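Long-range contacts in heat shock protein 16 (Schizosaccharomyces pombe, PDB 3W1Z), which probably acts as a molecular chaperone that binds unfolded proteins under stress, and assembles from sixteen copies of the same chain: residues S22-N28 / R102-P107; K109-I115 / T127-E132. All blocks are in the same frame, centred on the assembly; numbering follows the deposited sequence.

Contact 1. Residues S22-N28 / R102-P107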
ATOM      1  N   SER B  22      -5.812   0.543  20.921  1.00 41.93           N
ATOM      2  CA  SER B  22      -5.768   0.951  22.317  1.00 41.16           C
ATOM      3  C   SER B  22      -4.560   1.833  22.595  1.00 43.94           C
ATOM      4  O   SER B  22      -4.699   3.000  22.960  1.00 43.80           O
ATOM      5  CB  SER B  22      -5.727  -0.272  23.237  1.00 39.31           C
ATOM      6  OG  SER B  22      -6.934  -1.011  23.165  1.00 44.49           O
ATOM      7  N   TYR B  23      -3.374   1.258  22.422  1.00 36.68           N
ATOM      8  CA  TYR B  23      -2.143   1.882  22.898  1.00 32.76           C
ATOM      9  C   TYR B  23      -1.418   2.814  21.923  1.00 37.08           C
ATOM     10  O   TYR B  23      -0.530   3.557  22.340  1.00 42.10           O
ATOM     11  CB  TYR B  23      -1.179   0.794  23.371  1.00 28.05           C
ATOM     12  CG  TYR B  23      -1.812  -0.200  24.316  1.00 37.71           C
ATOM     13  CD1 TYR B  23      -1.697  -1.565  24.095  1.00 40.71           C
ATOM     14  CD2 TYR B  23      -2.521   0.227  25.431  1.00 39.41           C
ATOM     15  CE1 TYR B  23      -2.273  -2.478  24.955  1.00 42.21           C
ATOM     16  CE2 TYR B  23      -3.099  -0.679  26.299  1.00 32.26           C
ATOM     17  CZ  TYR B  23      -2.971  -2.030  26.056  1.00 34.34           C
ATOM     18  OH  TYR B  23      -3.545  -2.938  26.917  1.00 42.90           O
ATOM     19  N   SER B  24      -1.779   2.796  20.643  1.00 43.12           N
ATOM     20  CA  SER B  24      -1.046   3.608  19.668  1.00 41.44           C
ATOM     21  C   SER B  24      -1.355   5.094  19.827  1.00 33.67           C
ATOM     22  O   SER B  24      -2.516   5.499  19.789  1.00 40.83           O
ATOM     23  CB  SER B  24      -1.297   3.142  18.229  1.00 38.54           C
ATOM     24  OG  SER B  24      -2.658   3.281  17.868  1.00 44.57           O
ATOM     25  N   PRO B  25      -0.302   5.909  20.002  1.00 47.07           N
ATOM     26  CA  PRO B  25      -0.409   7.334  20.333  1.00 49.06           C
ATOM     27  C   PRO B  25      -1.103   8.143  19.244  1.00 55.47           C
ATOM     28  O   PRO B  25      -1.826   9.091  19.547  1.00 61.81           O
ATOM     29  CB  PRO B  25       1.054   7.771  20.460  1.00 43.08           C
ATOM     30  CG  PRO B  25       1.808   6.811  19.611  1.00 43.89           C
ATOM     31  CD  PRO B  25       1.095   5.502  19.772  1.00 45.39           C
ATOM     32  N   ARG B  26      -0.884   7.764  17.991  1.00 57.21           N
ATOM     33  CA  ARG B  26      -1.481   8.464  16.862  1.00 59.36           C
ATOM     34  C   ARG B  26      -2.988   8.234  16.777  1.00 60.32           C
ATOM     35  O   ARG B  26      -3.711   9.033  16.184  1.00 69.92           O
ATOM     36  CB  ARG B  26      -0.809   8.026  15.560  1.00 59.82           C
ATOM     37  CG  ARG B  26      -0.178   6.643  15.630  1.00 65.53           C
ATOM     38  CD  ARG B  26       1.331   6.724  15.452  1.00 75.36           C
ATOM     39  NE  ARG B  26       2.034   5.718  16.244  1.00 81.74           N
ATOM     40  CZ  ARG B  26       3.044   4.979  15.794  1.00 86.20           C
ATOM     41  NH1 ARG B  26       3.472   5.123  14.547  1.00 84.07           N
ATOM     42  NH2 ARG B  26       3.625   4.093  16.591  1.00 72.45           N
ATOM     43  N   LEU B  27      -3.456   7.142  17.373  1.00 59.04           N
ATOM     44  CA  LEU B  27      -4.859   6.758  17.257  1.00 56.01           C
ATOM     45  C   LEU B  27      -5.713   7.235  18.433  1.00 59.23           C
ATOM     46  O   LEU B  27      -6.914   6.971  18.481  1.00 72.62           O
ATOM     47  CB  LEU B  27      -4.979   5.242  17.085  1.00 55.06           C
ATOM     48  CG  LEU B  27      -6.185   4.720  16.303  1.00 43.67           C
ATOM     49  CD1 LEU B  27      -6.393   5.550  15.056  1.00 49.10           C
ATOM     50  CD2 LEU B  27      -5.973   3.266  15.932  1.00 46.40           C
ATOM     51  N   ASN B  28      -5.094   7.927  19.384  1.00 66.94           N
ATOM     52  CA  ASN B  28      -5.838   8.498  20.501  1.00 68.47           C
ATOM     53  C   ASN B  28      -5.543   9.977  20.727  1.00 74.77           C
ATOM     54  O   ASN B  28      -4.436  10.332  21.128  1.00 83.32           O
ATOM     55  CB  ASN B  28      -5.535   7.734  21.792  1.00 62.16           C
ATOM     56  CG  ASN B  28      -6.121   6.337  21.801  1.00 59.21           C
ATOM     57  OD1 ASN B  28      -5.539   5.404  21.249  1.00 57.30           O
ATOM     58  ND2 ASN B  28      -7.272   6.184  22.446  1.00 55.43           N
ATOM     59  N   ARG B 102      -1.084  12.002  27.140  1.00 35.66           N
ATOM     60  CA  ARG B 102      -1.117  10.660  26.584  1.00 35.44           C
ATOM     61  C   ARG B 102      -2.403   9.967  27.007  1.00 35.84           C
ATOM     62  O   ARG B 102      -2.660   9.784  28.198  1.00 29.86           O
ATOM     63  CB  ARG B 102       0.096   9.851  27.050  1.00 36.48           C
ATOM     64  CG  ARG B 102       0.192   8.453  26.449  1.00 34.70           C
ATOM     65  CD  ARG B 102       0.463   8.503  24.951  1.00 30.03           C
ATOM     66  NE  ARG B 102       0.514   7.170  24.356  1.00 31.11           N
ATOM     67  CZ  ARG B 102       1.634   6.501  24.106  1.00 32.26           C
ATOM     68  NH1 ARG B 102       2.811   7.039  24.393  1.00 31.03           N
ATOM     69  NH2 ARG B 102       1.578   5.292  23.563  1.00 27.43           N
ATOM     70  N   THR B 103      -3.214   9.590  26.026  1.00 36.19           N
ATOM     71  CA  THR B 103      -4.455   8.884  26.300  1.00 36.28           C
ATOM     72  C   THR B 103      -4.402   7.487  25.703  1.00 34.38           C
ATOM     73  O   THR B 103      -4.087   7.317  24.527  1.00 39.33           O
ATOM     74  CB  THR B 103      -5.672   9.625  25.717  1.00 28.71           C
ATOM     75  OG1 THR B 103      -5.665  10.988  26.156  1.00 46.44           O
ATOM     76  CG2 THR B 103      -6.963   8.958  26.166  1.00 41.93           C
ATOM     77  N   ILE B 104      -4.693   6.483  26.521  1.00 32.34           N
ATOM     78  CA  ILE B 104      -4.818   5.124  26.014  1.00 38.62           C
ATOM     79  C   ILE B 104      -6.166   4.530  26.398  1.00 47.34           C
ATOM     80  O   ILE B 104      -6.647   4.719  27.515  1.00 46.36           O
ATOM     81  CB  ILE B 104      -3.677   4.201  26.504  1.00 34.60           C
ATOM     82  CG1 ILE B 104      -3.627   4.155  28.033  1.00 34.38           C
ATOM     83  CG2 ILE B 104      -2.340   4.656  25.936  1.00 37.99           C
ATOM     84  CD1 ILE B 104      -2.615   3.166  28.578  1.00 29.74           C
ATOM     85  N   THR B 105      -6.786   3.828  25.458  1.00 49.61           N
ATOM     86  CA  THR B 105      -8.025   3.126  25.742  1.00 52.70           C
ATOM     87  C   THR B 105      -7.671   1.761  26.307  1.00 52.13           C
ATOM     88  O   THR B 105      -7.028   0.962  25.639  1.00 52.43           O
ATOM     89  CB  THR B 105      -8.868   2.940  24.469  1.00 39.73           C
ATOM     90  OG1 THR B 105      -9.140   4.217  23.878  1.00 45.78           O
ATOM     91  CG2 THR B 105     -10.180   2.246  24.796  1.00 54.38           C
ATOM     92  N   ILE B 106      -8.075   1.491  27.541  1.00 54.45           N
ATOM     93  CA  ILE B 106      -7.756   0.206  28.149  1.00 55.91           C
ATOM     94  C   ILE B 106      -8.793  -0.859  27.789  1.00 62.49           C
ATOM     95  O   ILE B 106      -9.989  -0.672  28.006  1.00 52.36           O
ATOM     96  CB  ILE B 106      -7.551   0.316  29.676  1.00 54.68           C
ATOM     97  CG1 ILE B 106      -8.601   1.233  30.303  1.00 55.33           C
ATOM     98  CG2 ILE B 106      -6.160   0.846  29.984  1.00 59.93           C
ATOM     99  CD1 ILE B 106      -9.790   0.501  30.875  1.00 67.01           C
ATOM    100  N   PRO B 107      -8.330  -1.974  27.204  1.00 61.64           N
ATOM    101  CA  PRO B 107      -9.209  -3.042  26.726  1.00 59.05           C
ATOM    102  C   PRO B 107      -9.495  -4.077  27.805  1.00 64.61           C
ATOM    103  O   PRO B 107      -9.301  -5.272  27.577  1.00 67.84           O
ATOM    104  CB  PRO B 107      -8.389  -3.686  25.598  1.00 62.17           C
ATOM    105  CG  PRO B 107      -6.980  -3.089  25.703  1.00 59.53           C
ATOM    106  CD  PRO B 107      -6.917  -2.305  26.974  1.00 56.98           C
TER
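The firmest polar tie is made by Arg102, whose NH2 donates to the carbonyl O of Tyr23 at 3.0 Å. This carbonyl belongs to the last residue of helix 11-23, since Ser24 already leaves helical geometry, and it lies at the edge of the guanidinium, near its plane. A weak hydrogen bond, Thr105 N to Ser22 O at 3.4 Å, adds a backbone link one residue earlier. The hydroxyl of Ser22 turns back to Ser18 within the helix, while Arg102 NH1 forms a salt bridge with Glu94 of a second subunit. The same arginine thus serves both the fold and the assembly. Such an arrangement illustrates how an N-terminal region can settle on the alpha-crystallin domain, a beta-sandwich of immunoglobulin-like topology. Strand 98-105 is the outermost strand of its sheet within this chain; Arg102 and Ile104 pair through their backbones with strand 70-77, whereas Thr105 offers its amide to the helix end. Beyond the polar links comes packing. Pro25 covers one face of the Arg102 guanidinium, with CD 3.8 Å from NH2. The Tyr23 ring meets Ile104 with its edge, CD2 lying 4.3 Å from CB, and Tyr23 CZ approaches Pro107 CD at 4.1 Å. Ser22 presses close to the strand end, its CB 3.0 Å from Thr105 O. After Ser24 the chain makes a tight turn, in which Leu27 N bonds to Ser24 O at 3.1 Å, and this brings Asn28 back against the strand, where its CB lies 3.1 Å from Thr103 O.

Contact 2. Residues K109-I115 / T127-E132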
ATOM      1  N   LYS B 109     -12.002  -4.655  31.775  1.00 58.41           N
ATOM      2  CA  LYS B 109     -12.897  -4.132  32.795  1.00 64.68           C
ATOM      3  C   LYS B 109     -12.141  -3.970  34.103  1.00 62.52           C
ATOM      4  O   LYS B 109     -11.607  -4.934  34.649  1.00 58.65           O
ATOM      5  CB  LYS B 109     -14.101  -5.053  32.978  1.00 66.74           C
ATOM      6  CG  LYS B 109     -15.143  -4.919  31.880  1.00 74.62           C
ATOM      7  CD  LYS B 109     -16.038  -6.142  31.814  1.00 73.18           C
ATOM      8  CE  LYS B 109     -15.304  -7.329  31.220  1.00 79.07           C
ATOM      9  NZ  LYS B 109     -14.944  -7.088  29.796  1.00 82.29           N
ATOM     10  N   ILE B 110     -12.091  -2.739  34.597  1.00 62.15           N
ATOM     11  CA  ILE B 110     -11.340  -2.436  35.804  1.00 62.59           C
ATOM     12  C   ILE B 110     -12.220  -1.772  36.853  1.00 58.34           C
ATOM     13  O   ILE B 110     -13.290  -1.252  36.540  1.00 55.65           O
ATOM     14  CB  ILE B 110     -10.128  -1.528  35.495  1.00 59.31           C
ATOM     15  CG1 ILE B 110     -10.580  -0.230  34.823  1.00 64.15           C
ATOM     16  CG2 ILE B 110      -9.126  -2.255  34.612  1.00 61.83           C
ATOM     17  CD1 ILE B 110     -10.666   0.952  35.761  1.00 62.88           C
ATOM     18  N   ASP B 111     -11.760  -1.785  38.100  1.00 67.30           N
ATOM     19  CA  ASP B 111     -12.448  -1.060  39.154  1.00 67.43           C
ATOM     20  C   ASP B 111     -11.821   0.324  39.223  1.00 69.29           C
ATOM     21  O   ASP B 111     -10.667   0.475  39.621  1.00 67.59           O
ATOM     22  CB  ASP B 111     -12.299  -1.782  40.494  1.00 64.78           C
ATOM     23  CG  ASP B 111     -13.286  -1.290  41.538  1.00 73.71           C
ATOM     24  OD1 ASP B 111     -13.726  -0.125  41.451  1.00 70.63           O
ATOM     25  OD2 ASP B 111     -13.621  -2.072  42.450  1.00 80.94           O
ATOM     26  N   ALA B 112     -12.595   1.331  38.830  1.00 68.12           N
ATOM     27  CA  ALA B 112     -12.085   2.689  38.689  1.00 60.59           C
ATOM     28  C   ALA B 112     -11.623   3.278  40.014  1.00 70.52           C
ATOM     29  O   ALA B 112     -10.602   3.961  40.079  1.00 72.19           O
ATOM     30  CB  ALA B 112     -13.137   3.584  38.048  1.00 56.80           C
ATOM     31  N   ASP B 113     -12.377   3.007  41.072  1.00 73.41           N
ATOM     32  CA  ASP B 113     -12.086   3.586  42.378  1.00 72.93           C
ATOM     33  C   ASP B 113     -10.884   2.929  43.057  1.00 76.79           C
ATOM     34  O   ASP B 113     -10.383   3.431  44.064  1.00 86.25           O
ATOM     35  CB  ASP B 113     -13.322   3.526  43.276  1.00 72.42           C
ATOM     36  CG  ASP B 113     -14.491   4.311  42.706  1.00 78.12           C
ATOM     37  OD1 ASP B 113     -14.673   5.481  43.105  1.00 84.95           O
ATOM     38  OD2 ASP B 113     -15.219   3.762  41.854  1.00 82.55           O
ATOM     39  N   ARG B 114     -10.429   1.804  42.513  1.00 61.84           N
ATOM     40  CA  ARG B 114      -9.220   1.153  43.012  1.00 71.45           C
ATOM     41  C   ARG B 114      -7.963   1.501  42.210  1.00 66.60           C
ATOM     42  O   ARG B 114      -6.887   0.967  42.475  1.00 62.80           O
ATOM     43  CB  ARG B 114      -9.400  -0.365  43.113  1.00 79.16           C
ATOM     44  CG  ARG B 114      -9.988  -0.834  44.438  1.00 78.22           C
ATOM     45  CD  ARG B 114     -11.500  -0.701  44.455  1.00 82.06           C
ATOM     46  NE  ARG B 114     -11.989  -0.012  45.645  1.00 85.98           N
ATOM     47  CZ  ARG B 114     -13.275   0.149  45.934  1.00 90.98           C
ATOM     48  NH1 ARG B 114     -14.205  -0.336  45.123  1.00 84.55           N
ATOM     49  NH2 ARG B 114     -13.634   0.792  47.037  1.00 88.51           N
ATOM     50  N   ILE B 115      -8.104   2.381  41.224  1.00 65.93           N
ATOM     51  CA  ILE B 115      -6.954   2.845  40.452  1.00 66.90           C
ATOM     52  C   ILE B 115      -6.025   3.685  41.321  1.00 65.24           C
ATOM     53  O   ILE B 115      -6.459   4.640  41.971  1.00 67.92           O
ATOM     54  CB  ILE B 115      -7.381   3.689  39.232  1.00 63.95           C
ATOM     55  CG1 ILE B 115      -8.214   2.857  38.259  1.00 56.70           C
ATOM     56  CG2 ILE B 115      -6.166   4.251  38.516  1.00 55.80           C
ATOM     57  CD1 ILE B 115      -8.709   3.654  37.073  1.00 55.41           C
ATOM     58  N   THR B 127      -1.721   1.682  38.127  1.00 58.40           N
ATOM     59  CA  THR B 127      -2.170   0.308  38.313  1.00 58.35           C
ATOM     60  C   THR B 127      -3.691   0.209  38.308  1.00 55.53           C
ATOM     61  O   THR B 127      -4.362   0.751  39.187  1.00 56.44           O
ATOM     62  CB  THR B 127      -1.624  -0.289  39.623  1.00 59.90           C
ATOM     63  OG1 THR B 127      -1.496   0.750  40.602  1.00 66.29           O
ATOM     64  CG2 THR B 127      -0.260  -0.918  39.390  1.00 47.00           C
ATOM     65  N   LEU B 128      -4.227  -0.487  37.312  1.00 56.84           N
ATOM     66  CA  LEU B 128      -5.669  -0.665  37.196  1.00 66.49           C
ATOM     67  C   LEU B 128      -6.042  -2.126  37.429  1.00 66.33           C
ATOM     68  O   LEU B 128      -5.731  -2.989  36.609  1.00 60.83           O
ATOM     69  CB  LEU B 128      -6.168  -0.202  35.822  1.00 61.83           C
ATOM     70  CG  LEU B 128      -5.789   1.206  35.348  1.00 53.43           C
ATOM     71  CD1 LEU B 128      -4.460   1.204  34.600  1.00 58.23           C
ATOM     72  CD2 LEU B 128      -6.889   1.798  34.481  1.00 49.95           C
ATOM     73  N   PRO B 129      -6.697  -2.411  38.562  1.00 66.85           N
ATOM     74  CA  PRO B 129      -7.095  -3.785  38.882  1.00 73.43           C
ATOM     75  C   PRO B 129      -8.237  -4.249  37.987  1.00 71.20           C
ATOM     76  O   PRO B 129      -9.210  -3.516  37.834  1.00 66.23           O
ATOM     77  CB  PRO B 129      -7.572  -3.690  40.339  1.00 72.12           C
ATOM     78  CG  PRO B 129      -7.431  -2.233  40.741  1.00 70.62           C
ATOM     79  CD  PRO B 129      -7.293  -1.440  39.490  1.00 61.66           C
ATOM     80  N   LYS B 130      -8.136  -5.449  37.429  1.00 67.46           N
ATOM     81  CA  LYS B 130      -9.206  -5.973  36.588  1.00 65.29           C
ATOM     82  C   LYS B 130     -10.179  -6.820  37.391  1.00 70.22           C
ATOM     83  O   LYS B 130      -9.776  -7.622  38.234  1.00 75.82           O
ATOM     84  CB  LYS B 130      -8.650  -6.805  35.430  1.00 65.84           C
ATOM     85  CG  LYS B 130      -7.812  -6.032  34.431  1.00 66.08           C
ATOM     86  CD  LYS B 130      -7.300  -6.956  33.339  1.00 63.43           C
ATOM     87  CE  LYS B 130      -6.610  -8.169  33.937  1.00 67.99           C
ATOM     88  NZ  LYS B 130      -6.027  -9.059  32.896  1.00 68.85           N
ATOM     89  N   VAL B 131     -11.466  -6.631  37.125  1.00 73.21           N
ATOM     90  CA  VAL B 131     -12.496  -7.485  37.694  1.00 70.28           C
ATOM     91  C   VAL B 131     -13.159  -8.277  36.568  1.00 75.86           C
ATOM     92  O   VAL B 131     -13.412  -7.741  35.489  1.00 68.85           O
ATOM     93  CB  VAL B 131     -13.539  -6.671  38.494  1.00 70.11           C
ATOM     94  CG1 VAL B 131     -12.875  -5.985  39.676  1.00 73.86           C
ATOM     95  CG2 VAL B 131     -14.226  -5.645  37.604  1.00 71.11           C
ATOM     96  N   GLU B 132     -13.407  -9.560  36.809  1.00 86.92           N
ATOM     97  CA  GLU B 132     -14.027 -10.413  35.799  1.00 85.08           C
ATOM     98  C   GLU B 132     -15.425  -9.930  35.437  1.00 84.09           C
ATOM     99  O   GLU B 132     -15.709  -9.638  34.274  1.00 82.93           O
ATOM    100  CB  GLU B 132     -14.072 -11.870  36.266  1.00 91.40           C
ATOM    101  CG  GLU B 132     -15.121 -12.721  35.568  1.00 91.77           C
ATOM    102  CD  GLU B 132     -16.372 -12.902  36.406  1.00 88.45           C
ATOM    103  OE1 GLU B 132     -16.241 -13.045  37.641  1.00 86.68           O
ATOM    104  OE2 GLU B 132     -17.483 -12.886  35.835  1.00 83.00           O
TER
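Lys109 opens the pairing with its backbone: its carbonyl O accepts a hydrogen bond from Val131 N at 3.0 Å and also receives a CA-H...O contact from Lys130 CA at 3.3 Å. Its aliphatic side chain runs along the surface, where CE comes within 3.8 Å of Glu132 O. Next, Ile110 faces Lys130 in a single beta bridge, with 4.2 Å between their CA atoms. The bond on the far side of this bridge runs from Asp111 N to Pro129 O, at 3.1 Å, so Ile110 and Lys130 form a non-hydrogen-bonded antiparallel pair flanked by these two backbone hydrogen bonds. The Ile110 side chain meets Leu128, CG2 to CB 3.8 Å, and both residues rest on Tyr66 of strand 62-67. Here the loop leading from one sheet of the alpha-crystallin beta-sandwich to the other pairs briefly with the end of strand 123-129 and the residues just after it. Asp111 then begins a compact turn: its O accepts from Arg114 N at 3.2 Å, and its OD2 makes a salt bridge with Arg114 NH1, also at 3.2 Å. A 3-10 segment, 112-114, carries the chain around, and on its exit Arg114 lays CB against Pro129 CG at 3.6 Å. Ile115 returns to the strand, its CD1 3.7 Å from Leu128 CD2, while Ile115 CA approaches Thr127 O at 3.6 Å. The Ile115 side chain also packs on Ile140 of a neighbouring subunit, consistent with the docking of C-terminal isoleucines beside the strands 62-67 and 116-120 in small heat shock proteins.

Overall arrangement
Following the chain from its N terminus, helix 11-23 and the turn after it meet strand 98-105, and contact 1 closes a long loop holding most strands of the alpha-crystallin domain. Only Ala108 then separates its second segment from the first of contact 2, which closes a far smaller loop around the hairpin of strands 116-120 and 123-129. The two closures are in series, neither nested nor crossed, with centres about 17 Å apart. Contact 1 fixes the N-terminal region to the three-stranded sheet in a buried setting; contact 2, nearer the surface, joins the loop that enters the four-stranded sheet to the end of strand 123-129.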